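Local coordinates for stress-induced-phosphoprotein 1 (Caenorhabditis elegans, PDB 4GCN), which binds Hsp90 and inhibits its ATPase activity, and forms a complex with Hsp70 and Hsp90, here represented by its N-terminal TPR domain, at residues A[92-97]-A[104-109]; A[43-48]-A[65-70]; A[16-19]-A[25-28]. All blocks are in the same frame, centred on the assembly; numbering follows the deposited sequence.

Contact 1 (A[92-97]-A[104-109])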
loop_
_atom_site.group_PDB
_atom_site.type_symbol
_atom_site.label_atom_id
_atom_site.label_comp_id
_atom_site.label_asym_id
_atom_site.label_seq_id
_atom_site.Cartn_x
_atom_site.Cartn_y
_atom_site.Cartn_z
ATOM N N ALA A 92 -9.100 -3.384 -2.245
ATOM C CA ALA A 92 -9.445 -3.951 -0.955
ATOM C C ALA A 92 -10.912 -3.693 -0.593
ATOM O O ALA A 92 -11.544 -4.553 -0.012
ATOM C CB ALA A 92 -8.502 -3.473 0.185
ATOM N N PHE A 93 -11.430 -2.504 -0.919
ATOM C CA PHE A 93 -12.833 -2.189 -0.783
ATOM C C PHE A 93 -13.746 -2.976 -1.702
ATOM O O PHE A 93 -14.759 -3.530 -1.254
ATOM C CB PHE A 93 -13.104 -0.721 -0.862
ATOM C CG PHE A 93 -13.014 -0.015 0.462
ATOM C CD1 PHE A 93 -13.868 -0.374 1.526
ATOM C CD2 PHE A 93 -12.101 0.990 0.658
ATOM C CE1 PHE A 93 -13.866 0.335 2.696
ATOM C CE2 PHE A 93 -12.050 1.686 1.888
ATOM C CZ PHE A 93 -12.918 1.346 2.891
ATOM N N GLN A 94 -13.353 -3.172 -2.932
ATOM C CA GLN A 94 -14.098 -4.099 -3.777
ATOM C C GLN A 94 -14.211 -5.506 -3.179
ATOM O O GLN A 94 -15.248 -6.164 -3.283
ATOM C CB GLN A 94 -13.476 -4.276 -5.151
ATOM C CG GLN A 94 -13.650 -3.169 -6.125
ATOM C CD GLN A 94 -13.048 -3.540 -7.456
ATOM O OE1 GLN A 94 -11.852 -3.448 -7.586
ATOM N NE2 GLN A 94 -13.892 -3.976 -8.440
ATOM N N LYS A 95 -13.138 -5.973 -2.593
ATOM C CA LYS A 95 -13.135 -7.290 -2.017
ATOM C C LYS A 95 -14.021 -7.391 -0.765
ATOM O O LYS A 95 -14.368 -8.465 -0.355
ATOM C CB LYS A 95 -11.736 -7.703 -1.670
ATOM C CG LYS A 95 -10.806 -7.825 -2.841
ATOM C CD LYS A 95 -11.061 -9.153 -3.538
ATOM C CE LYS A 95 -10.129 -9.327 -4.716
ATOM N NZ LYS A 95 -10.056 -10.785 -5.093
ATOM N N GLN A 96 -14.328 -6.257 -0.158
ATOM C CA GLN A 96 -15.281 -6.142 0.919
ATOM C C GLN A 96 -16.702 -5.871 0.427
ATOM O O GLN A 96 -17.560 -5.552 1.246
ATOM C CB GLN A 96 -14.829 -4.997 1.866
ATOM C CG GLN A 96 -13.529 -5.313 2.568
ATOM C CD GLN A 96 -13.099 -4.270 3.585
ATOM O OE1 GLN A 96 -13.562 -4.274 4.750
ATOM N NE2 GLN A 96 -12.190 -3.381 3.157
ATOM N N ASN A 97 -16.956 -5.982 -0.887
ATOM C CA ASN A 97 -18.261 -5.680 -1.489
ATOM C C ASN A 97 -18.722 -4.237 -1.221
ATOM O O ASN A 97 -19.922 -3.980 -1.154
ATOM C CB ASN A 97 -19.334 -6.650 -0.976
ATOM C CG ASN A 97 -20.596 -6.702 -1.859
ATOM O OD1 ASN A 97 -21.754 -6.902 -1.358
ATOM N ND2 ASN A 97 -20.400 -6.510 -3.175
ATOM N N GLN A 104 -14.701 5.706 -4.463
ATOM C CA GLN A 104 -14.097 6.929 -3.841
ATOM C C GLN A 104 -12.560 6.851 -3.953
ATOM O O GLN A 104 -11.931 7.852 -4.332
ATOM C CB GLN A 104 -14.456 7.120 -2.365
ATOM C CG GLN A 104 -15.787 7.834 -2.108
ATOM C CD GLN A 104 -16.199 7.766 -0.639
ATOM O OE1 GLN A 104 -15.355 7.905 0.254
ATOM N NE2 GLN A 104 -17.510 7.585 -0.384
ATOM N N TRP A 105 -11.994 5.671 -3.668
ATOM C CA TRP A 105 -10.558 5.517 -3.611
ATOM C C TRP A 105 -9.956 5.512 -5.036
ATOM O O TRP A 105 -8.917 6.088 -5.278
ATOM C CB TRP A 105 -10.159 4.245 -2.847
ATOM C CG TRP A 105 -10.053 4.474 -1.383
ATOM C CD1 TRP A 105 -10.999 4.256 -0.403
ATOM C CD2 TRP A 105 -8.905 5.003 -0.699
ATOM N NE1 TRP A 105 -10.541 4.669 0.840
ATOM C CE2 TRP A 105 -9.271 5.122 0.719
ATOM C CE3 TRP A 105 -7.675 5.455 -1.112
ATOM C CZ2 TRP A 105 -8.362 5.561 1.675
ATOM C CZ3 TRP A 105 -6.737 5.831 -0.145
ATOM C CH2 TRP A 105 -7.075 5.916 1.208
ATOM N N PHE A 106 -10.620 4.844 -5.962
ATOM C CA PHE A 106 -10.168 4.774 -7.341
ATOM C C PHE A 106 -10.119 6.177 -7.976
ATOM O O PHE A 106 -9.227 6.494 -8.718
ATOM C CB PHE A 106 -11.109 3.875 -8.107
ATOM C CG PHE A 106 -10.922 2.383 -7.828
ATOM C CD1 PHE A 106 -9.688 1.827 -7.597
ATOM C CD2 PHE A 106 -12.006 1.528 -7.875
ATOM C CE1 PHE A 106 -9.522 0.415 -7.422
ATOM C CE2 PHE A 106 -11.846 0.123 -7.661
ATOM C CZ PHE A 106 -10.600 -0.412 -7.447
ATOM N N HIS A 107 -11.136 6.981 -7.749
ATOM C CA HIS A 107 -11.122 8.352 -8.191
ATOM C C HIS A 107 -10.005 9.193 -7.599
ATOM O O HIS A 107 -9.362 9.933 -8.367
ATOM C CB HIS A 107 -12.454 9.010 -7.960
ATOM C CG HIS A 107 -13.429 8.746 -9.064
ATOM N ND1 HIS A 107 -13.185 9.118 -10.354
ATOM C CD2 HIS A 107 -14.673 8.148 -9.051
ATOM C CE1 HIS A 107 -14.282 8.807 -11.125
ATOM N NE2 HIS A 107 -15.167 8.190 -10.340
ATOM N N ARG A 108 -9.751 9.086 -6.273
ATOM C CA ARG A 108 -8.500 9.595 -5.667
ATOM C C ARG A 108 -7.235 9.155 -6.363
ATOM O O ARG A 108 -6.401 10.000 -6.772
ATOM C CB ARG A 108 -8.481 9.317 -4.195
ATOM C CG ARG A 108 -9.475 10.235 -3.471
ATOM C CD ARG A 108 -9.686 9.900 -2.028
ATOM N NE ARG A 108 -8.515 10.365 -1.257
ATOM C CZ ARG A 108 -8.075 9.793 -0.133
ATOM N NH1 ARG A 108 -8.737 8.788 0.400
ATOM N NH2 ARG A 108 -6.991 10.256 0.508
ATOM N N SER A 109 -7.156 7.857 -6.653
ATOM C CA SER A 109 -6.006 7.355 -7.219
ATOM C C SER A 109 -5.776 7.922 -8.611
ATOM O O SER A 109 -4.661 8.273 -8.953
ATOM C CB SER A 109 -6.089 5.838 -7.307
ATOM O OG SER A 109 -4.936 5.352 -7.958
#

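Contact 2 (A[43-48]-A[65-70])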
loop_
_atom_site.group_PDB
_atom_site.type_symbol
_atom_site.label_atom_id
_atom_site.label_comp_id
_atom_site.label_asym_id
_atom_site.label_seq_id
_atom_site.Cartn_x
_atom_site.Cartn_y
_atom_site.Cartn_z
ATOM N N THR A 43 7.300 2.961 1.182
ATOM C CA THR A 43 7.418 1.603 0.645
ATOM C C THR A 43 7.001 0.558 1.702
ATOM O O THR A 43 6.369 -0.431 1.370
ATOM C CB THR A 43 8.864 1.293 0.257
ATOM O OG1 THR A 43 9.303 2.250 -0.700
ATOM C CG2 THR A 43 9.002 -0.101 -0.344
ATOM N N PHE A 44 7.300 0.820 2.965
ATOM C CA PHE A 44 7.034 -0.217 4.008
ATOM C C PHE A 44 5.541 -0.381 4.236
ATOM O O PHE A 44 5.056 -1.498 4.543
ATOM C CB PHE A 44 7.741 0.092 5.323
ATOM C CG PHE A 44 9.208 0.394 5.207
ATOM C CD1 PHE A 44 9.999 -0.118 4.158
ATOM C CD2 PHE A 44 9.820 1.214 6.154
ATOM C CE1 PHE A 44 11.340 0.207 4.064
ATOM C CE2 PHE A 44 11.140 1.522 6.073
ATOM C CZ PHE A 44 11.907 1.053 5.015
ATOM N N TYR A 45 4.831 0.746 4.174
ATOM C CA TYR A 45 3.369 0.782 4.359
ATOM C C TYR A 45 2.633 0.149 3.198
ATOM O O TYR A 45 1.738 -0.730 3.419
ATOM C CB TYR A 45 2.893 2.195 4.642
ATOM C CG TYR A 45 3.539 2.802 5.833
ATOM C CD1 TYR A 45 3.035 2.598 7.117
ATOM C CD2 TYR A 45 4.629 3.616 5.710
ATOM C CE1 TYR A 45 3.603 3.198 8.227
ATOM C CE2 TYR A 45 5.195 4.212 6.818
ATOM C CZ TYR A 45 4.679 3.986 8.081
ATOM O OH TYR A 45 5.249 4.557 9.172
ATOM N N ASN A 46 3.141 0.373 1.992
ATOM C CA ASN A 46 2.591 -0.266 0.839
ATOM C C ASN A 46 2.900 -1.761 0.886
ATOM O O ASN A 46 2.033 -2.543 0.511
ATOM C CB ASN A 46 3.087 0.302 -0.505
ATOM C CG ASN A 46 2.460 1.660 -0.884
ATOM O OD1 ASN A 46 1.361 1.979 -0.460
ATOM N ND2 ASN A 46 3.177 2.458 -1.726
ATOM N N ASN A 47 4.117 -2.163 1.308
ATOM C CA ASN A 47 4.434 -3.607 1.301
ATOM C C ASN A 47 3.595 -4.318 2.355
ATOM O O ASN A 47 3.083 -5.370 2.111
ATOM C CB ASN A 47 5.923 -3.839 1.557
ATOM C CG ASN A 47 6.806 -3.510 0.363
ATOM O OD1 ASN A 47 7.967 -3.845 0.381
ATOM N ND2 ASN A 47 6.280 -2.882 -0.649
ATOM N N LYS A 48 3.345 -3.707 3.510
ATOM C CA LYS A 48 2.481 -4.316 4.500
ATOM C C LYS A 48 1.023 -4.461 4.006
ATOM O O LYS A 48 0.397 -5.486 4.226
ATOM C CB LYS A 48 2.416 -3.499 5.765
ATOM C CG LYS A 48 3.523 -3.840 6.724
ATOM C CD LYS A 48 3.220 -3.425 8.125
ATOM C CE LYS A 48 2.084 -4.136 8.837
ATOM N NZ LYS A 48 2.396 -5.293 9.733
ATOM N N CYS A 65 -2.920 1.408 3.558
ATOM C CA CYS A 65 -2.965 2.306 2.417
ATOM C C CYS A 65 -3.159 3.724 2.898
ATOM O O CYS A 65 -2.571 4.654 2.374
ATOM C CB CYS A 65 -4.123 1.908 1.494
ATOM S SG CYS A 65 -3.850 0.346 0.642
ATOM N N GLU A 66 -3.985 3.873 3.882
ATOM C CA GLU A 66 -4.270 5.192 4.445
ATOM C C GLU A 66 -2.991 5.783 5.095
ATOM O O GLU A 66 -2.660 6.997 4.959
ATOM C CB GLU A 66 -5.381 5.074 5.494
ATOM C CG GLU A 66 -6.789 4.790 4.934
ATOM C CD GLU A 66 -7.812 4.293 6.017
ATOM O OE1 GLU A 66 -7.467 4.087 7.193
ATOM O OE2 GLU A 66 -8.995 4.114 5.705
ATOM N N LYS A 67 -2.307 4.947 5.857
ATOM C CA LYS A 67 -0.965 5.281 6.367
ATOM C C LYS A 67 0.034 5.675 5.225
ATOM O O LYS A 67 0.649 6.714 5.309
ATOM C CB LYS A 67 -0.383 4.158 7.255
ATOM C CG LYS A 67 -0.946 4.061 8.664
ATOM C CD LYS A 67 -0.396 2.779 9.329
ATOM C CE LYS A 67 -0.940 2.483 10.706
ATOM N NZ LYS A 67 -1.211 3.716 11.500
ATOM N N ALA A 68 0.112 4.907 4.140
ATOM C CA ALA A 68 0.993 5.230 3.045
ATOM C C ALA A 68 0.719 6.621 2.485
ATOM O O ALA A 68 1.625 7.376 2.208
ATOM C CB ALA A 68 0.874 4.148 1.937
ATOM N N VAL A 69 -0.550 6.925 2.275
ATOM C CA VAL A 69 -0.954 8.193 1.731
ATOM C C VAL A 69 -0.528 9.307 2.675
ATOM O O VAL A 69 0.055 10.318 2.218
ATOM C CB VAL A 69 -2.488 8.277 1.485
ATOM C CG1 VAL A 69 -2.934 9.697 1.160
ATOM C CG2 VAL A 69 -2.932 7.321 0.425
ATOM N N GLU A 70 -0.778 9.155 3.959
ATOM C CA GLU A 70 -0.459 10.197 4.930
ATOM C C GLU A 70 1.067 10.445 4.988
ATOM O O GLU A 70 1.551 11.596 4.926
ATOM C CB GLU A 70 -0.982 9.759 6.295
ATOM C CG GLU A 70 -0.936 10.818 7.355
ATOM C CD GLU A 70 -1.540 10.315 8.653
ATOM O OE1 GLU A 70 -2.567 9.579 8.619
ATOM O OE2 GLU A 70 -0.965 10.631 9.701
#

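Contact 3 (A[16-19]-A[25-28])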
loop_
_atom_site.group_PDB
_atom_site.type_symbol
_atom_site.label_atom_id
_atom_site.label_comp_id
_atom_site.label_asym_id
_atom_site.label_seq_id
_atom_site.Cartn_x
_atom_site.Cartn_y
_atom_site.Cartn_z
ATOM N N ASN A 16 10.512 -8.942 2.113
ATOM C CA ASN A 16 10.193 -9.325 0.748
ATOM C C ASN A 16 10.536 -10.784 0.555
ATOM O O ASN A 16 9.826 -11.484 -0.093
ATOM C CB ASN A 16 10.967 -8.516 -0.300
ATOM C CG ASN A 16 10.577 -7.030 -0.402
ATOM O OD1 ASN A 16 11.287 -6.268 -1.108
ATOM N ND2 ASN A 16 9.544 -6.576 0.282
ATOM N N ALA A 17 11.634 -11.254 1.117
ATOM C CA ALA A 17 12.018 -12.664 0.926
ATOM C C ALA A 17 11.001 -13.634 1.589
ATOM O O ALA A 17 10.700 -14.681 1.034
ATOM C CB ALA A 17 13.472 -12.945 1.397
ATOM N N ALA A 18 10.493 -13.274 2.771
ATOM C CA ALA A 18 9.415 -14.031 3.407
ATOM C C ALA A 18 8.128 -13.927 2.555
ATOM O O ALA A 18 7.414 -14.892 2.365
ATOM C CB ALA A 18 9.159 -13.513 4.810
ATOM N N TYR A 19 7.826 -12.719 2.095
ATOM C CA TYR A 19 6.618 -12.470 1.339
ATOM C C TYR A 19 6.587 -13.298 0.095
ATOM O O TYR A 19 5.550 -13.874 -0.219
ATOM C CB TYR A 19 6.494 -11.007 0.971
ATOM C CG TYR A 19 5.298 -10.648 0.096
ATOM C CD1 TYR A 19 3.997 -10.938 0.488
ATOM C CD2 TYR A 19 5.471 -9.973 -1.110
ATOM C CE1 TYR A 19 2.892 -10.580 -0.298
ATOM C CE2 TYR A 19 4.363 -9.591 -1.877
ATOM C CZ TYR A 19 3.093 -9.915 -1.468
ATOM O OH TYR A 19 2.033 -9.594 -2.246
ATOM N N GLU A 25 3.392 -14.137 8.037
ATOM C CA GLU A 25 3.724 -13.750 9.421
ATOM C C GLU A 25 5.120 -13.127 9.541
ATOM O O GLU A 25 5.305 -12.055 10.127
ATOM C CB GLU A 25 3.635 -14.975 10.359
ATOM C CG GLU A 25 2.227 -15.447 10.667
ATOM C CD GLU A 25 1.492 -16.061 9.476
ATOM O OE1 GLU A 25 2.152 -16.696 8.599
ATOM O OE2 GLU A 25 0.242 -15.888 9.428
ATOM N N LYS A 26 6.103 -13.806 8.975
ATOM C CA LYS A 26 7.505 -13.376 8.974
ATOM C C LYS A 26 7.652 -12.083 8.156
ATOM O O LYS A 26 8.444 -11.186 8.531
ATOM C CB LYS A 26 8.376 -14.543 8.404
ATOM C CG LYS A 26 9.870 -14.365 8.102
ATOM C CD LYS A 26 10.471 -15.602 7.339
ATOM C CE LYS A 26 11.857 -15.422 6.651
ATOM N NZ LYS A 26 12.131 -15.813 5.180
ATOM N N ALA A 27 6.865 -11.954 7.089
ATOM C CA ALA A 27 6.920 -10.739 6.232
ATOM C C ALA A 27 6.538 -9.554 7.065
ATOM O O ALA A 27 7.227 -8.551 7.039
ATOM C CB ALA A 27 6.008 -10.847 5.039
ATOM N N HIS A 28 5.429 -9.686 7.812
ATOM C CA HIS A 28 4.987 -8.619 8.718
ATOM C C HIS A 28 6.031 -8.258 9.784
ATOM O O HIS A 28 6.213 -7.065 10.089
ATOM C CB HIS A 28 3.675 -8.993 9.400
ATOM C CG HIS A 28 2.452 -8.817 8.530
ATOM N ND1 HIS A 28 2.059 -7.607 8.045
ATOM C CD2 HIS A 28 1.497 -9.735 8.122
ATOM C CE1 HIS A 28 0.943 -7.756 7.336
ATOM N NE2 HIS A 28 0.593 -9.063 7.376
#

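Contact 1 (A[92-97]-A[104-109])
F93 meets W105, and Q94 meets F106. These two pairs make up the contact between the last turn of helix 79-95 and the middle of helix 99-112. In the first pair, F93 CE2 lies 3.5 Å from W105 NE1, and F93 CD2 lies 3.6 Å from W105 CD1. The indole nitrogen sits at the edge of the phenyl ring, close to its plane. The phenyl and the five-membered ring are inclined by only 26°. The rings are displaced, however, with centroids 5.4 Å from each other and little face-to-face overlap.

In the second pair, Q94 OE1 comes to the edge of the F106 ring, 3.3 Å from CZ. Q94 CD also lies in the plane of that ring, and the amide is turned 79° against it. Q94 reaches this place because its chain is extended beyond CG, with chi2 at -177°.

Further residues surround these groups. The hydrogen bond of Q94 OE1 is with K121 NZ of helix 116-126, and it helps to position the amide. The same helix packs on F106 through V122 and L125. R108, one turn on from W105, lays NH1 over one indole face, near the border of the ring. W105 further packs on M86 and A89. Behind F93 and Q94 the helix stops in a Schellman motif, with N97 at positive phi as its C-prime residue. N97 N bonds to Q94 O at 2.9 Å.

The contact thus joins the two helices of the predicted third TPR repeat through the F93 edge against the W105 indole, and the Q94 oxygen at the F106 edge. Because the rim of a phenyl ring is slightly positive, that oxygen is probably mildly attracted to F106, while its main polar partner remains K121.

Contact 2 (A[43-48]-A[65-70])
K67 CB lies neither over the face nor at the edge of the Y45 ring, 3.8 Å from Y45 CD1. The two side chains run about perpendicular, and the lysine touches the ring with CB and with CD, which is 4.1 Å from Y45 CD1. The phenol end goes elsewhere: Y45 OH is hydrogen-bonded to the carbonyl of P39. The second flat group is the amide of N46. Its OD1 points at the methyl of A68, 3.3 Å from A68 CB. The amide nitrogen has a weak hydrogen bond to the carbonyl of L81.

A68 is the centre of the contact. Its CB is also 3.9 Å from Y45 CB, so the methyl touches two successive residues of helix 42-54. The CA atoms of Y45 and A68 come within 5.2 Å, a close approach that the small alanine permits. N46 turns CG beside its backbone N, chi1 -76°, and this carries the amide oxygen toward the neighbouring helix although its CB does not lead there.

Y45, N46 and A68 are buried, while K67 lies at the surface. I35 of helix 24-37 packs on Y45, as do F64 and V71. A85 touches both N46 and A68, so helix 79-95, from the next predicted repeat, covers that side.

Segments 43-48 and 65-70 run nearly antiparallel, with axes 8.2 Å apart at closest and 165° between their directions. They belong to the predicted second TPR repeat. This is the helix-turn-helix pair of the tetratricopeptide fold, in which two antiparallel helices pack closely around small residues and are stacked between the helices of adjacent repeats.

Contact 3 (A[16-19]-A[25-28])
A18 and A27 bring helices 3-20 and 24-37 close together, with their CA atoms 5.0 Å apart. The contacts across the pair are of two kinds: small side chains meeting backbone and CB atoms, and a long aliphatic chain lying over a methyl.

The first kind centres on the two alanines. A18 CB lies 3.6 Å from the backbone nitrogen of A27, and the two CB atoms are 4.1 Å apart. A27 CB in turn lies 3.9 Å from the backbone nitrogen of Y19 and also touches Y19 CB. A27 CB thus meets mainly the Y19 backbone and CB, while A18 CB also meets the lysine chain.

The second kind is made by K26. Its chain passes alongside the A18 methyl, and every carbon from CB to CE is 3.5 to 3.8 Å from A18 CB. CG is at the short end of that range, which is tight for two carbons. The bend at chi4 brings NZ back to 3.7 Å from A18 CA. K26 CG stands anti to the backbone N, chi1 172°, and this throws the lysine across toward the other helix.

Y19, H28 and N16 also reach other parts of the fold. Y19 has CG anti to its nitrogen, at 176°, and its ring packs on A50 and V51 of helix 42-54. H28 is hydrogen-bonded to E55 and K48, while N16 bonds to Y31 and N47.

The segments lie in the predicted first TPR repeat, close to the turn that joins its two helices. The contact is mainly apolar, through close packing and burial of methyl and methylene groups. The lysine covers an alanine with its hydrocarbon chain. Its ammonium group lies near the C-terminal end of helix 3-20, which is possibly favourable.

Overall arrangement
The contacts lie in series along the chain, each within one predicted TPR repeat: contact 3 in the first, contact 2 in the second, contact 1 in the third. Contacts 1 and 3 lie on opposite sides of the chain's centre, with centres 25 Å apart. Contact 2, near the middle, touches both. Toward contact 3 the links are probable hydrogen bonds: K48 NZ to H28 ND1 at 2.9 Å and N47 OD1 to N16 ND2 at 3.2 Å. Toward contact 1, W105 CZ2 packs 3.7 Å from E66 CG. N16 and N47, with K12 beside N47, are consistent with the concave groove that takes chaperone C-terminal carboxylates in related TPR domains; no peptide chain is present here.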